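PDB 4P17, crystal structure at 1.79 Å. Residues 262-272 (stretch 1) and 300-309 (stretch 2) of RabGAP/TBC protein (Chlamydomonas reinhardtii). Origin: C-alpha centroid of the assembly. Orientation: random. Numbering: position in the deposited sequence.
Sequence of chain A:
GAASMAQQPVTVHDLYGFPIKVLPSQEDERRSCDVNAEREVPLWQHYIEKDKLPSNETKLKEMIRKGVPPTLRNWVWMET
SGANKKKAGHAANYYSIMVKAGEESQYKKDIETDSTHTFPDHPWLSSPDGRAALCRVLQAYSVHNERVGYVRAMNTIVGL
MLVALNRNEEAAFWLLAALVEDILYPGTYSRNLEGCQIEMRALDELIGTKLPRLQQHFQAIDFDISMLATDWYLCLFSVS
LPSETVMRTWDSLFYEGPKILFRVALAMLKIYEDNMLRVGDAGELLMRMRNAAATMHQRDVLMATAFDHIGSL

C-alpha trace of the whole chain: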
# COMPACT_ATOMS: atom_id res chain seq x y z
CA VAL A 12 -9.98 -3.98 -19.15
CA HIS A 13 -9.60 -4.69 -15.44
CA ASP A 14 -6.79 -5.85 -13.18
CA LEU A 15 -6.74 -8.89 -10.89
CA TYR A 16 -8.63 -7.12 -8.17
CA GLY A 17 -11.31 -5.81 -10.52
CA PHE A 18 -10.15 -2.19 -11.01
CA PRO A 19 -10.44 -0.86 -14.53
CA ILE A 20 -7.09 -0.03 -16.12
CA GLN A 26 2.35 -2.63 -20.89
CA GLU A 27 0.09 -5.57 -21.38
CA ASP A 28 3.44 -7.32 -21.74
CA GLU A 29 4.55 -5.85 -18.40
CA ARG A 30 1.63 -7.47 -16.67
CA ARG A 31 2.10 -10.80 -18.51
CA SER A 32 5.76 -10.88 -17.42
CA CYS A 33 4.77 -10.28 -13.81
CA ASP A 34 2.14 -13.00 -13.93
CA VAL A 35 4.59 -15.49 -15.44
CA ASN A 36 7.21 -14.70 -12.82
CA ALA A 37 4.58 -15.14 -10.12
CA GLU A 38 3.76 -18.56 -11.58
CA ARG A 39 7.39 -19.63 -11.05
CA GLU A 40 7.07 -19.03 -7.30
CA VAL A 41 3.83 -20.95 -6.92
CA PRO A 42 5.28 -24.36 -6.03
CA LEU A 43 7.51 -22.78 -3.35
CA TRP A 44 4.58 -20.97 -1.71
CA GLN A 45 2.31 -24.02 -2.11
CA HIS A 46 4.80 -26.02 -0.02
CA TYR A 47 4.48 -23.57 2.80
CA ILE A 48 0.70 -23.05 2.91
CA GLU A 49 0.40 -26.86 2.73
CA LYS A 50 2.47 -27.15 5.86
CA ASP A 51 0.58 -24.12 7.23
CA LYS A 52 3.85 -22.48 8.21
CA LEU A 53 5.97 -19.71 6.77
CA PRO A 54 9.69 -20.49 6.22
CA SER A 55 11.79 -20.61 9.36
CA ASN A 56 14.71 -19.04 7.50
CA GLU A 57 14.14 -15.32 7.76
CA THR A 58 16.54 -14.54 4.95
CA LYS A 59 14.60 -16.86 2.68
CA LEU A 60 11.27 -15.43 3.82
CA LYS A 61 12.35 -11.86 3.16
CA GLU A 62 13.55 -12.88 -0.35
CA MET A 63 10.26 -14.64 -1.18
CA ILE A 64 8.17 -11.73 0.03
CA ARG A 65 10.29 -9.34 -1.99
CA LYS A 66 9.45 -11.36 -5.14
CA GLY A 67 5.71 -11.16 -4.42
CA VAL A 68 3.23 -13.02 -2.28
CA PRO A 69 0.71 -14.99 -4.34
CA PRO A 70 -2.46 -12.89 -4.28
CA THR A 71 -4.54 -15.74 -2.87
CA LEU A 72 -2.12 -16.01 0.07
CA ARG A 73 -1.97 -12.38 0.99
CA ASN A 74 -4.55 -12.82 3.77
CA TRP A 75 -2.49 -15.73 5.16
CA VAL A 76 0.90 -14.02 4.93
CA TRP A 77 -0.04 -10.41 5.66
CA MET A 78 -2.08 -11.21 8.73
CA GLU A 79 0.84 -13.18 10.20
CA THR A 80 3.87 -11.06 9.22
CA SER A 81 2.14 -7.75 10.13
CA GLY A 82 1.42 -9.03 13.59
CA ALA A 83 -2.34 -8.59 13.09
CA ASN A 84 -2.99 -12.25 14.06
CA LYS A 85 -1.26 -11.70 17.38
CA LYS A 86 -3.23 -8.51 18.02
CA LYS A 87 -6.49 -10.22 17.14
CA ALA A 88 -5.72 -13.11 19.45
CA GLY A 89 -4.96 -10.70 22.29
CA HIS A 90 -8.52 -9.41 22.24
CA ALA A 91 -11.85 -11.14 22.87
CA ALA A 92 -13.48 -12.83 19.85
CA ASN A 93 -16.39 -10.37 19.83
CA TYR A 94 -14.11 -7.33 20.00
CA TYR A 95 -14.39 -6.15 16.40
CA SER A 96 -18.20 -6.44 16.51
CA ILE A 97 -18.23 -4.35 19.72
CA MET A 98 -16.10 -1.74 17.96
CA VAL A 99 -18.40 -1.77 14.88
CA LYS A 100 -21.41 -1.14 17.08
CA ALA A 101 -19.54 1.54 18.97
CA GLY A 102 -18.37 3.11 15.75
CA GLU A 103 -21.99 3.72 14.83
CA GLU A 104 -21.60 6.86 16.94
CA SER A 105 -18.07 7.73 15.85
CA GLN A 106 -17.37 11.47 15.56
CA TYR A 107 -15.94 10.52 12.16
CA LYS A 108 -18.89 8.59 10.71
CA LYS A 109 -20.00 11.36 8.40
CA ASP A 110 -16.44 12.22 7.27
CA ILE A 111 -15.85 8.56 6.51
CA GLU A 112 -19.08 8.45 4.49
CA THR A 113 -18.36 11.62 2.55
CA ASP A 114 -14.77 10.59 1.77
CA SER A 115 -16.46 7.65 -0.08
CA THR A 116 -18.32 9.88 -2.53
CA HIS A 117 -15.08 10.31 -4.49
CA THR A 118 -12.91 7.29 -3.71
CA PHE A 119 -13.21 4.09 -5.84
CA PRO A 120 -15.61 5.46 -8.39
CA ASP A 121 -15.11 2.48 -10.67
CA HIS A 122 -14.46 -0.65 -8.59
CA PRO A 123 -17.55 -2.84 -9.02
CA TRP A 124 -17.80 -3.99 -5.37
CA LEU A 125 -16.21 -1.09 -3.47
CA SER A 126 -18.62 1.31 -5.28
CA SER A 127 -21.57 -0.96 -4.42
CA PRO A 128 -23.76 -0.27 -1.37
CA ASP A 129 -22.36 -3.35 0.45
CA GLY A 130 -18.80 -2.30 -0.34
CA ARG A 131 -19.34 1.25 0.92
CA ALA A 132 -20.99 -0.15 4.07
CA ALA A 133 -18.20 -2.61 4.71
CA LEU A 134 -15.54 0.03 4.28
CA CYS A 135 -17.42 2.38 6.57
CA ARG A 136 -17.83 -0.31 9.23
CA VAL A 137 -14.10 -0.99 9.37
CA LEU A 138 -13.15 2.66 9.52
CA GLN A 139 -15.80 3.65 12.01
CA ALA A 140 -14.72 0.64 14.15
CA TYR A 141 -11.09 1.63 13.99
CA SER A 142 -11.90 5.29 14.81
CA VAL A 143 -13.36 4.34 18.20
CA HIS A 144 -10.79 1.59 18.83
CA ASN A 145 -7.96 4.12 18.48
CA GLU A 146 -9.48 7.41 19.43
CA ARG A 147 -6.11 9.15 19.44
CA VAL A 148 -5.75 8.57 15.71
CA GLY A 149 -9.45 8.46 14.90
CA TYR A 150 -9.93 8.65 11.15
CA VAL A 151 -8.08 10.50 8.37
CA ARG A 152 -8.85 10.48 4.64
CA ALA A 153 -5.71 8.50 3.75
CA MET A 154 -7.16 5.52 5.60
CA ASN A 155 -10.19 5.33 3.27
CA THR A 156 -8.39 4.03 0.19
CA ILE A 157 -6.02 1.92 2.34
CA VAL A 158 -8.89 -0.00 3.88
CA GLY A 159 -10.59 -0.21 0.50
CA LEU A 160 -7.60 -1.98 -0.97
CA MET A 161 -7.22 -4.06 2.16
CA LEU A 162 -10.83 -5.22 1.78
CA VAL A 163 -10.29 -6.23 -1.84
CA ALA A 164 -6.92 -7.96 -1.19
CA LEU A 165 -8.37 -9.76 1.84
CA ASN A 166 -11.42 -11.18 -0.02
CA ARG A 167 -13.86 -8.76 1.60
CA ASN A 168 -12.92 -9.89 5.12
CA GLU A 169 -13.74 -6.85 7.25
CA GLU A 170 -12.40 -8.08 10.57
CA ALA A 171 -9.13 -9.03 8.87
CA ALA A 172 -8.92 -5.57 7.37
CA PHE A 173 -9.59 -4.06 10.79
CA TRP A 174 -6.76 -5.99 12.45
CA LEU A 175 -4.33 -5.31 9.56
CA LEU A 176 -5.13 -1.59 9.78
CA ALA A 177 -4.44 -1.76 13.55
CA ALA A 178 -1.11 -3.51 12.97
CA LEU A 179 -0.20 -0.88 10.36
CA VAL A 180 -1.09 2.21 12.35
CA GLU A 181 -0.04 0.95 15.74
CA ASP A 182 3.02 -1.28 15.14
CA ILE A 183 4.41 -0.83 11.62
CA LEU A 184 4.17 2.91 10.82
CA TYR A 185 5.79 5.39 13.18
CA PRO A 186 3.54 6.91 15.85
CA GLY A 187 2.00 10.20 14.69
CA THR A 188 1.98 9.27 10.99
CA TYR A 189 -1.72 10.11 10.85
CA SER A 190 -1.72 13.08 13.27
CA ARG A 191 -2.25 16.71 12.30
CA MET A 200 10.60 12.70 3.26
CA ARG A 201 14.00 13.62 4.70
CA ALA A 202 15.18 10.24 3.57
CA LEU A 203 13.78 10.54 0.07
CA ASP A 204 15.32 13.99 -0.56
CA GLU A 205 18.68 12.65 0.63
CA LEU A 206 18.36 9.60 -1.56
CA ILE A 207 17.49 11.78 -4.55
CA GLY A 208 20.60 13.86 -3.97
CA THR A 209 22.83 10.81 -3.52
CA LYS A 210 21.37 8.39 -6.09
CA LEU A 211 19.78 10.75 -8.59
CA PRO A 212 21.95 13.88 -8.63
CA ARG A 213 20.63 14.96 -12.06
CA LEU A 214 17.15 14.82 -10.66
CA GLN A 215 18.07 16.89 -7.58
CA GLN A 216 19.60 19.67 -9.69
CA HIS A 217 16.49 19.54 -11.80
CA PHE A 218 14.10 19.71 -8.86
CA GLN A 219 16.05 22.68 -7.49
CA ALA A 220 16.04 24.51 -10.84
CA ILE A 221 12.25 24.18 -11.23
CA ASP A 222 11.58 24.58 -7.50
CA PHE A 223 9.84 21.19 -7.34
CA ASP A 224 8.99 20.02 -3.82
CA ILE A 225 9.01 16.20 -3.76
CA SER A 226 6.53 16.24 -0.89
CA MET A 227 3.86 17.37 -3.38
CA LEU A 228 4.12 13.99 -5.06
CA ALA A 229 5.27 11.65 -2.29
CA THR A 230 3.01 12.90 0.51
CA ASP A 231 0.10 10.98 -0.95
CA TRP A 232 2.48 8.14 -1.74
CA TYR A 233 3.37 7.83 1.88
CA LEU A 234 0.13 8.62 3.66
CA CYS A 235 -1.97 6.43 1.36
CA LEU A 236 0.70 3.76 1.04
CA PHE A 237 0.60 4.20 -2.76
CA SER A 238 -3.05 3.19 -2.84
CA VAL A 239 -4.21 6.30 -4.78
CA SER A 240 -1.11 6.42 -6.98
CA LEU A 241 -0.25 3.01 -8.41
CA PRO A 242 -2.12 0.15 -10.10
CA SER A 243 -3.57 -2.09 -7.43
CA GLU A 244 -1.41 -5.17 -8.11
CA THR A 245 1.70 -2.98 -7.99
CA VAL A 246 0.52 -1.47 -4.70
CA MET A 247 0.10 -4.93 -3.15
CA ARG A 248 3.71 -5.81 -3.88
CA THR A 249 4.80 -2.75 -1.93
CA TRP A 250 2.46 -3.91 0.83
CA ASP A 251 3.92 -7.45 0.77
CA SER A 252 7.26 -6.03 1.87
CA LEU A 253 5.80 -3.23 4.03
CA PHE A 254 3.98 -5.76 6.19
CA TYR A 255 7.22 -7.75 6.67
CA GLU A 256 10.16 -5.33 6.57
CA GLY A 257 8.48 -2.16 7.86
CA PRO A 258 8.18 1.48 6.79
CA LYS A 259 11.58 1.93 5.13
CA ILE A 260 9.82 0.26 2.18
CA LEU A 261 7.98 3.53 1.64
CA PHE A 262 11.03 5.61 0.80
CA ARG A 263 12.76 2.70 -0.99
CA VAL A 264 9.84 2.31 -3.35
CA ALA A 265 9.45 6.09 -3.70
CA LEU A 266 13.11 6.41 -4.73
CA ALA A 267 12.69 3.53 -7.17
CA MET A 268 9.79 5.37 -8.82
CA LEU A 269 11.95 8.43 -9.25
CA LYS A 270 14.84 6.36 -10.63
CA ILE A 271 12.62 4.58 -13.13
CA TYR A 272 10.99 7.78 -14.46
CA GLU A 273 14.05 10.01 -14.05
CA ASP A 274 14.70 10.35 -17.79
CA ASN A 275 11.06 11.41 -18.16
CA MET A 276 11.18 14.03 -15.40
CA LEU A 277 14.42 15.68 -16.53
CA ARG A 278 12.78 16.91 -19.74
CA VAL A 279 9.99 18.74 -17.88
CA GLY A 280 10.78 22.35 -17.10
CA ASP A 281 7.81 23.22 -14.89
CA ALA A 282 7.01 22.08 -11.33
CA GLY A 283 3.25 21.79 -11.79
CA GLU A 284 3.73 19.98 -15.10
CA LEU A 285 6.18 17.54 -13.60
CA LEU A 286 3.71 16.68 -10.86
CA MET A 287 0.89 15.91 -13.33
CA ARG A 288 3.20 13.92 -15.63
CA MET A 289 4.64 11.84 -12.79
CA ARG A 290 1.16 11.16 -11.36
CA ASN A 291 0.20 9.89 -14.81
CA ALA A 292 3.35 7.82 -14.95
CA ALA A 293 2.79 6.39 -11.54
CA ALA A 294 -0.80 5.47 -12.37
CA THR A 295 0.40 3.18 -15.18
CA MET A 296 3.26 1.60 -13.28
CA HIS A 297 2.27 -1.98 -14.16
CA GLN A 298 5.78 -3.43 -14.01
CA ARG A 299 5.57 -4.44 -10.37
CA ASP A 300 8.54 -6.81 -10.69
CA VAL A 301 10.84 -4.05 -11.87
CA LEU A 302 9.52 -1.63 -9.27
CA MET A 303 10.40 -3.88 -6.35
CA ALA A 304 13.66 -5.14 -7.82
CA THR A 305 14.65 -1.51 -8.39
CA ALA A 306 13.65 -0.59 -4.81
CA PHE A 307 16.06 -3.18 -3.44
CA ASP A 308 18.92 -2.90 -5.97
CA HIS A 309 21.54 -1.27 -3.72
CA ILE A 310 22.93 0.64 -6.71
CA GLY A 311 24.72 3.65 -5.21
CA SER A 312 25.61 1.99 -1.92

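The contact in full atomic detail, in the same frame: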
# COMPACT_ATOMS: atom_id res chain seq x y z
N PHE A 262 10.12 4.74 1.52
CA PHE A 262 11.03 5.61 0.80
C PHE A 262 11.83 4.78 -0.22
O PHE A 262 12.25 5.32 -1.24
CB PHE A 262 11.95 6.43 1.74
CG PHE A 262 12.91 5.63 2.60
CD1 PHE A 262 14.02 5.01 2.05
CD2 PHE A 262 12.74 5.57 3.99
CE1 PHE A 262 14.92 4.32 2.85
CE2 PHE A 262 13.64 4.88 4.79
CZ PHE A 262 14.73 4.27 4.24
N ARG A 263 12.00 3.48 -0.00
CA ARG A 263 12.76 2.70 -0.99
C ARG A 263 11.98 2.59 -2.27
O ARG A 263 12.54 2.65 -3.38
CB ARG A 263 13.15 1.33 -0.44
CG ARG A 263 14.24 1.50 0.59
CD ARG A 263 14.60 0.30 1.45
NE ARG A 263 15.76 0.67 2.27
CZ ARG A 263 16.20 0.01 3.34
NH1 ARG A 263 15.60 -1.08 3.78
NH2 ARG A 263 17.26 0.46 3.99
N VAL A 264 10.67 2.42 -2.15
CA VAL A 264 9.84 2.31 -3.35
C VAL A 264 9.69 3.71 -4.00
O VAL A 264 9.67 3.86 -5.22
CB VAL A 264 8.48 1.68 -3.02
CG1 VAL A 264 7.53 1.74 -4.22
CG2 VAL A 264 8.69 0.24 -2.63
N ALA A 265 9.55 4.73 -3.19
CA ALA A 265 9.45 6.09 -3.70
C ALA A 265 10.69 6.45 -4.52
O ALA A 265 10.57 7.00 -5.63
CB ALA A 265 9.26 7.02 -2.55
N LEU A 266 11.87 6.12 -4.00
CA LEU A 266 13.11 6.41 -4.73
C LEU A 266 13.13 5.63 -6.03
O LEU A 266 13.53 6.16 -7.08
CB LEU A 266 14.36 6.05 -3.91
CG LEU A 266 15.63 6.38 -4.70
CD1 LEU A 266 15.81 7.91 -4.77
CD2 LEU A 266 16.82 5.72 -4.13
N ALA A 267 12.69 4.37 -5.98
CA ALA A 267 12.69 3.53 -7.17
C ALA A 267 11.80 4.14 -8.25
O ALA A 267 12.14 4.13 -9.42
CB ALA A 267 12.23 2.11 -6.84
N MET A 268 10.65 4.68 -7.86
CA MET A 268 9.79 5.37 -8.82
C MET A 268 10.49 6.53 -9.49
O MET A 268 10.33 6.74 -10.69
CB MET A 268 8.54 5.89 -8.14
CG MET A 268 7.61 4.82 -7.72
SD MET A 268 6.75 4.05 -9.08
CE MET A 268 5.93 5.44 -9.87
N LEU A 269 11.24 7.29 -8.71
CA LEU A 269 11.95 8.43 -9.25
C LEU A 269 13.10 7.99 -10.15
O LEU A 269 13.39 8.65 -11.15
CB LEU A 269 12.45 9.32 -8.13
CG LEU A 269 11.34 9.90 -7.24
CD1 LEU A 269 11.86 10.77 -6.10
CD2 LEU A 269 10.32 10.69 -8.07
N LYS A 270 13.76 6.89 -9.80
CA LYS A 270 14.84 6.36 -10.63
C LYS A 270 14.30 5.92 -11.98
O LYS A 270 14.87 6.22 -13.04
CB LYS A 270 15.52 5.19 -9.92
CG LYS A 270 16.73 4.64 -10.59
CD LYS A 270 17.55 3.84 -9.59
CE LYS A 270 18.04 2.52 -10.17
NZ LYS A 270 18.67 2.65 -11.51
N ILE A 271 13.19 5.21 -11.93
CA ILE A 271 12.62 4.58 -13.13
C ILE A 271 12.13 5.66 -14.12
O ILE A 271 12.28 5.52 -15.34
CB ILE A 271 11.48 3.62 -12.68
CG1 ILE A 271 12.09 2.37 -12.05
CG2 ILE A 271 10.59 3.24 -13.82
CD1 ILE A 271 11.07 1.42 -11.36
N TYR A 272 11.57 6.74 -13.60
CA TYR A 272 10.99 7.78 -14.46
C TYR A 272 11.87 9.02 -14.49
O TYR A 272 11.42 10.08 -14.89
CB TYR A 272 9.59 8.14 -13.98
CG TYR A 272 8.67 7.01 -14.21
CD1 TYR A 272 8.22 6.72 -15.49
CD2 TYR A 272 8.31 6.16 -13.18
CE1 TYR A 272 7.39 5.63 -15.73
CE2 TYR A 272 7.49 5.07 -13.41
CZ TYR A 272 7.03 4.82 -14.68
OH TYR A 272 6.22 3.74 -14.91
N ASP A 300 7.30 -6.10 -10.91
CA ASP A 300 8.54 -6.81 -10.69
C ASP A 300 9.72 -5.85 -10.71
O ASP A 300 10.59 -5.86 -9.82
CB ASP A 300 8.77 -7.90 -11.75
CG ASP A 300 7.92 -9.14 -11.57
OD1 ASP A 300 7.40 -9.41 -10.46
OD2 ASP A 300 7.85 -9.90 -12.56
N VAL A 301 9.75 -5.00 -11.73
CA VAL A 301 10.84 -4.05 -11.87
C VAL A 301 10.79 -3.00 -10.77
O VAL A 301 11.85 -2.55 -10.28
CB VAL A 301 10.80 -3.40 -13.24
CG1 VAL A 301 11.81 -2.26 -13.35
CG2 VAL A 301 11.04 -4.48 -14.29
N LEU A 302 9.59 -2.60 -10.37
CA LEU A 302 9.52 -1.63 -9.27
C LEU A 302 10.20 -2.18 -8.03
O LEU A 302 10.97 -1.48 -7.36
CB LEU A 302 8.07 -1.25 -8.93
CG LEU A 302 7.98 -0.20 -7.80
CD1 LEU A 302 8.67 1.13 -8.18
CD2 LEU A 302 6.51 0.07 -7.45
N MET A 303 9.87 -3.40 -7.63
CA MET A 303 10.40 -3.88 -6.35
C MET A 303 11.89 -4.22 -6.50
O MET A 303 12.70 -3.96 -5.60
CB MET A 303 9.64 -5.09 -5.86
CG MET A 303 8.17 -4.81 -5.60
SD MET A 303 7.90 -3.32 -4.62
CE MET A 303 8.53 -3.71 -2.98
N ALA A 304 12.26 -4.82 -7.62
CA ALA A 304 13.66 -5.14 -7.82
C ALA A 304 14.49 -3.84 -7.82
O ALA A 304 15.62 -3.78 -7.28
CB ALA A 304 13.83 -5.89 -9.11
N THR A 305 13.93 -2.78 -8.38
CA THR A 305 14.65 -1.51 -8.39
C THR A 305 14.73 -0.96 -6.96
O THR A 305 15.78 -0.49 -6.54
CB THR A 305 14.03 -0.48 -9.35
OG1 THR A 305 14.02 -1.03 -10.68
CG2 THR A 305 14.81 0.82 -9.35
N ALA A 306 13.65 -1.07 -6.20
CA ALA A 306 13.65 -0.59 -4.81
C ALA A 306 14.73 -1.23 -3.96
O ALA A 306 15.26 -0.59 -3.02
CB ALA A 306 12.28 -0.84 -4.17
N PHE A 307 15.09 -2.47 -4.27
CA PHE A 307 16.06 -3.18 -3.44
C PHE A 307 17.44 -3.31 -4.07
O PHE A 307 18.28 -4.05 -3.52
CB PHE A 307 15.58 -4.60 -3.10
CG PHE A 307 14.23 -4.65 -2.45
CD1 PHE A 307 14.04 -4.13 -1.17
CD2 PHE A 307 13.16 -5.24 -3.10
CE1 PHE A 307 12.81 -4.16 -0.56
CE2 PHE A 307 11.91 -5.29 -2.50
CZ PHE A 307 11.73 -4.73 -1.23
N ASP A 308 17.71 -2.60 -5.18
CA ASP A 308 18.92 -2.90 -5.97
C ASP A 308 20.25 -2.48 -5.36
O ASP A 308 21.29 -2.94 -5.81
CB ASP A 308 18.83 -2.31 -7.40
CG ASP A 308 18.94 -0.77 -7.48
OD1 ASP A 308 19.50 -0.08 -6.60
OD2 ASP A 308 18.46 -0.23 -8.52
N HIS A 309 20.24 -1.63 -4.34
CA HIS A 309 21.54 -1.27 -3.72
C HIS A 309 22.54 -0.61 -4.69
O HIS A 309 23.74 -0.56 -4.41
CB HIS A 309 22.25 -2.50 -3.12
CG HIS A 309 21.45 -3.26 -2.10
ND1 HIS A 309 21.57 -4.62 -1.93
CD2 HIS A 309 20.56 -2.84 -1.18
CE1 HIS A 309 20.77 -5.01 -0.96
NE2 HIS A 309 20.15 -3.95 -0.48
O HOH W 1 15.29 2.22 -3.42

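Residues 262-271 and 300-306 are both helical, each segment continuing a helix that begins earlier in the chain. Their axes approach to 8.3 Å, with an angle of 112° between the N-to-C directions, so the helices cross steeply rather than run side by side. The backbones come nearest where small residues face each other: the CA atoms of Ala 267 and Ala 306 are 4.8 Å apart. Regular i to i+4 hydrogen bonds, such as Ile 271 N to Ala 267 O (2.9 Å) and Ala 306 N to Leu 302 O (2.9 Å), hold each helix, and no direct hydrogen bond joins the two.

Each alanine points toward the opposing helix, and with only a methyl group each they let the main chains draw close. Ala 267 CB lies 4.0 Å from Ala 306 CB and only 3.5 Å from Ala 306 N, so it packs against backbone as well as side chain. In turn, Ala 306 CB rests 3.6 Å from the carbonyl oxygen Arg 263 O. That carbonyl also takes part in the one polar link resolved here: a water donates hydrogen bonds to Arg 263 O and to Ala 306 O, each 2.8 Å from the water oxygen, bridging the backbones beside the crossing. The Arg 263 side chain starts toward the second helix, but its end leads away.

Leu 302 is the main apolar anchor. Its side chain fits as a knob into a hole formed by Val 264, Ala 267, Met 268 and Ile 271. The closest approaches are Leu 302 CD2 to Val 264 CG1 at 3.8 Å, and Leu 302 CD1 to Met 268 SD at 3.6 Å, to Ala 267 CB at 3.9 Å and to Ile 271 CD1 at 4.0 Å. Val 264 CG2 extends the apolar surface to Met 303 CE, 4.0 Å away.

Toward the end of the first helix, the contact becomes more mixed. Thr 305 OG1 donates a hydrogen bond to Val 301 O (2.7 Å) in its own helix, which satisfies the hydroxyl's donor locally, and its methyl CG2 packs 3.8 Å from Ala 267 CB and 3.7 Å from Lys 270 CE. Lys 270 and Asp 308 bring opposite charges together, but Lys 270 NZ stays 4.2 Å from Asp 308 OD2, beyond a salt bridge; any attraction is therefore longer-range. Counting both sides, the contact buries 497 Å².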